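2-c-methyl-d-erythritol 2,4-cyclodiphosphate synthase (Plasmodium falciparum, PDB 4C81) probably converts a CDP-linked methylerythritol 2-phosphate into the 2,4-cyclodiphosphate with release of CMP, a step of isoprenoid precursor synthesis. Local coordinates at residues 122-127 with 157-162. The protein carries 1 engineered substitution. Numbering follows the deposited sequence.
Sequences NVIAQV and KTHEKL. With ZN (zinc ion), chain C; CDP (cytidine-5'-diphosphate), chain D.
Q126 grips the loop with its amide, a worked example of how one side chain can hold a turn. Its chain folds back at chi2 (-63°), and OE1 takes two backbone N-H groups, H159 N at 2.9 Å and K161 N at 3.1 Å. These donors, from the first and third residues of the type I' turn H159-L162, approach from opposite faces of the amide plane. NE2 packs on K161 CG and reaches T158 OG1 through a water.

K157 pairs in parallel with I124: K157 N donates to V123 O at 2.9 Å, and A125 N donates to K157 O. Its NZ forms a salt bridge with D15 of the second subunit.

T158 gives both its backbone N and OG1 to CDP O2A, the latter at 2.6 Å, while A125 O accepts from cytosine N4. I124 CG2 touches the H159 ring edge 4.0 Å from CD2. H159 NE2 binds a zinc ion at 2.1 Å, one of whose other ligands is E172 of the second subunit; this is not the zinc of D15, H17 and H67. The strand ends and the loop after 157 form one wall of an intersubunit CDP site, which D81 of the second subunit helps complete, consistent with trimeric IspF enzymes.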
loop_
_atom_site.group_PDB
_atom_site.type_symbol
_atom_site.label_atom_id
_atom_site.label_comp_id
_atom_site.label_asym_id
_atom_site.label_seq_id
_atom_site.Cartn_x
_atom_site.Cartn_y
_atom_site.Cartn_z
ATOM N N ASN A 122 -4.640 7.470 -1.575
ATOM C CA ASN A 122 -4.641 7.714 -0.136
ATOM C C ASN A 122 -3.579 8.737 0.224
ATOM O O ASN A 122 -2.386 8.462 0.116
ATOM C CB ASN A 122 -4.341 6.419 0.610
ATOM C CG ASN A 122 -5.497 5.456 0.583
ATOM O OD1 ASN A 122 -6.618 5.821 0.921
ATOM N ND2 ASN A 122 -5.231 4.216 0.192
ATOM N N VAL A 123 -4.019 9.918 0.650
ATOM C CA VAL A 123 -3.117 10.954 1.136
ATOM C C VAL A 123 -3.059 10.878 2.655
ATOM O O VAL A 123 -4.093 10.823 3.310
ATOM C CB VAL A 123 -3.584 12.356 0.701
ATOM C CG1 VAL A 123 -2.671 13.444 1.274
ATOM C CG2 VAL A 123 -3.641 12.449 -0.822
ATOM N N ILE A 124 -1.848 10.853 3.203
ATOM C CA ILE A 124 -1.649 10.860 4.649
ATOM C C ILE A 124 -1.026 12.201 4.990
ATOM O O ILE A 124 0.107 12.493 4.599
ATOM C CB ILE A 124 -0.763 9.701 5.137
ATOM C CG1 ILE A 124 -1.275 8.372 4.568
ATOM C CG2 ILE A 124 -0.760 9.665 6.667
ATOM C CD1 ILE A 124 -0.456 7.164 4.978
ATOM N N ALA A 125 -1.796 13.018 5.701
ATOM C CA ALA A 125 -1.446 14.409 5.945
ATOM C C ALA A 125 -2.356 14.998 7.021
ATOM O O ALA A 125 -3.553 14.720 7.046
ATOM C CB ALA A 125 -1.568 15.207 4.649
ATOM N N GLN A 126 -1.782 15.796 7.920
ATOM C CA GLN A 126 -2.584 16.538 8.895
ATOM C C GLN A 126 -3.389 17.606 8.163
ATOM O O GLN A 126 -4.594 17.740 8.371
ATOM C CB GLN A 126 -1.695 17.186 9.962
ATOM C CG GLN A 126 -0.935 16.209 10.852
ATOM C CD GLN A 126 -1.844 15.324 11.692
ATOM O OE1 GLN A 126 -1.626 14.113 11.798
ATOM N NE2 GLN A 126 -2.867 15.922 12.297
ATOM N N VAL A 127 -2.703 18.354 7.301
ATOM C CA VAL A 127 -3.319 19.362 6.439
ATOM C C VAL A 127 -2.670 19.299 5.049
ATOM O O VAL A 127 -1.523 18.868 4.921
ATOM C CB VAL A 127 -3.164 20.781 7.033
ATOM C CG1 VAL A 127 -3.958 20.903 8.328
ATOM C CG2 VAL A 127 -1.701 21.115 7.268
ATOM N N LYS A 157 -6.254 11.031 5.215
ATOM C CA LYS A 157 -6.224 10.594 6.609
ATOM C C LYS A 157 -5.100 11.326 7.324
ATOM O O LYS A 157 -4.019 11.490 6.764
ATOM C CB LYS A 157 -5.966 9.086 6.692
ATOM C CG LYS A 157 -7.084 8.217 6.139
ATOM C CD LYS A 157 -8.278 8.141 7.082
ATOM C CE LYS A 157 -7.982 7.272 8.297
ATOM N NZ LYS A 157 -9.220 6.872 9.015
ATOM N N THR A 158 -5.344 11.766 8.558
ATOM C CA THR A 158 -4.268 12.325 9.381
ATOM C C THR A 158 -3.370 11.202 9.892
ATOM O O THR A 158 -3.661 10.022 9.690
ATOM C CB THR A 158 -4.793 13.118 10.604
ATOM O OG1 THR A 158 -5.326 12.218 11.587
ATOM C CG2 THR A 158 -5.850 14.130 10.191
ATOM N N HIS A 159 -2.282 11.583 10.556
ATOM C CA HIS A 159 -1.410 10.624 11.237
ATOM C C HIS A 159 -1.466 10.801 12.765
ATOM O O HIS A 159 -0.473 10.559 13.463
ATOM C CB HIS A 159 0.021 10.777 10.716
ATOM C CG HIS A 159 0.837 9.533 10.829
ATOM N ND1 HIS A 159 1.761 9.337 11.833
ATOM C CD2 HIS A 159 0.864 8.413 10.068
ATOM C CE1 HIS A 159 2.328 8.155 11.681
ATOM N NE2 HIS A 159 1.804 7.575 10.616
ATOM N N GLU A 160 -2.629 11.233 13.267
ATOM C CA GLU A 160 -2.907 11.357 14.709
ATOM C C GLU A 160 -1.911 12.259 15.448
ATOM O O GLU A 160 -1.643 12.063 16.641
ATOM C CB GLU A 160 -2.966 9.968 15.362
ATOM C CG GLU A 160 -4.088 9.077 14.841
ATOM C CD GLU A 160 -5.472 9.592 15.203
ATOM O OE1 GLU A 160 -5.637 10.151 16.306
ATOM O OE2 GLU A 160 -6.397 9.440 14.380
ATOM N N LYS A 161 -1.384 13.251 14.731
ATOM C CA LYS A 161 -0.358 14.155 15.248
ATOM C C LYS A 161 0.909 13.460 15.770
ATOM O O LYS A 161 1.641 14.033 16.580
ATOM C CB LYS A 161 -0.952 15.071 16.330
ATOM C CG LYS A 161 -2.225 15.784 15.902
ATOM C CD LYS A 161 -2.699 16.774 16.957
ATOM C CE LYS A 161 -3.994 17.457 16.539
ATOM N NZ LYS A 161 -3.822 18.301 15.325
ATOM N N LEU A 162 1.174 12.243 15.287
ATOM C CA LEU A 162 2.376 11.490 15.653
ATOM C C LEU A 162 3.355 11.375 14.486
ATOM O O LEU A 162 2.954 11.292 13.319
ATOM C CB LEU A 162 2.002 10.083 16.122
ATOM C CG LEU A 162 1.088 9.964 17.342
ATOM C CD1 LEU A 162 0.791 8.501 17.618
ATOM C CD2 LEU A 162 1.712 10.630 18.560
HETATM ZN ZN ZN C . 2.319 5.707 9.925
HETATM O O3B CDP D . -9.720 9.886 13.475
HETATM P PB CDP D . -10.349 9.448 12.046
HETATM O O1B CDP D . -10.144 7.866 11.984
HETATM O O2B CDP D . -11.786 9.803 11.918
HETATM O O3A CDP D . -9.411 10.034 10.871
HETATM P PA CDP D . -8.829 11.539 10.834
HETATM O O1A CDP D . -9.031 12.239 12.121
HETATM O O2A CDP D . -7.469 11.457 10.263
HETATM O "O5'" CDP D . -9.763 12.241 9.730
HETATM C "C5'" CDP D . -11.173 11.991 9.654
HETATM C "C4'" CDP D . -11.713 12.425 8.290
HETATM O "O4'" CDP D . -11.209 13.759 8.029
HETATM C "C3'" CDP D . -11.136 11.567 7.166
HETATM O "O3'" CDP D . -11.935 10.396 6.966
HETATM C "C2'" CDP D . -11.252 12.514 5.978
HETATM O "O2'" CDP D . -12.585 12.495 5.457
HETATM C "C1'" CDP D . -10.975 13.895 6.594
HETATM N N1 CDP D . -9.571 14.295 6.273
HETATM C C2 CDP D . -9.261 14.706 4.963
HETATM O O2 CDP D . -10.131 14.733 4.093
HETATM N N3 CDP D . -7.954 15.083 4.652
HETATM C C4 CDP D . -6.944 15.057 5.610
HETATM N N4 CDP D . -5.714 15.427 5.262
HETATM C C5 CDP D . -7.240 14.658 6.909
HETATM C C6 CDP D . -8.540 14.278 7.241
HETATM O O HOH W 1 -4.825 14.116 13.884
#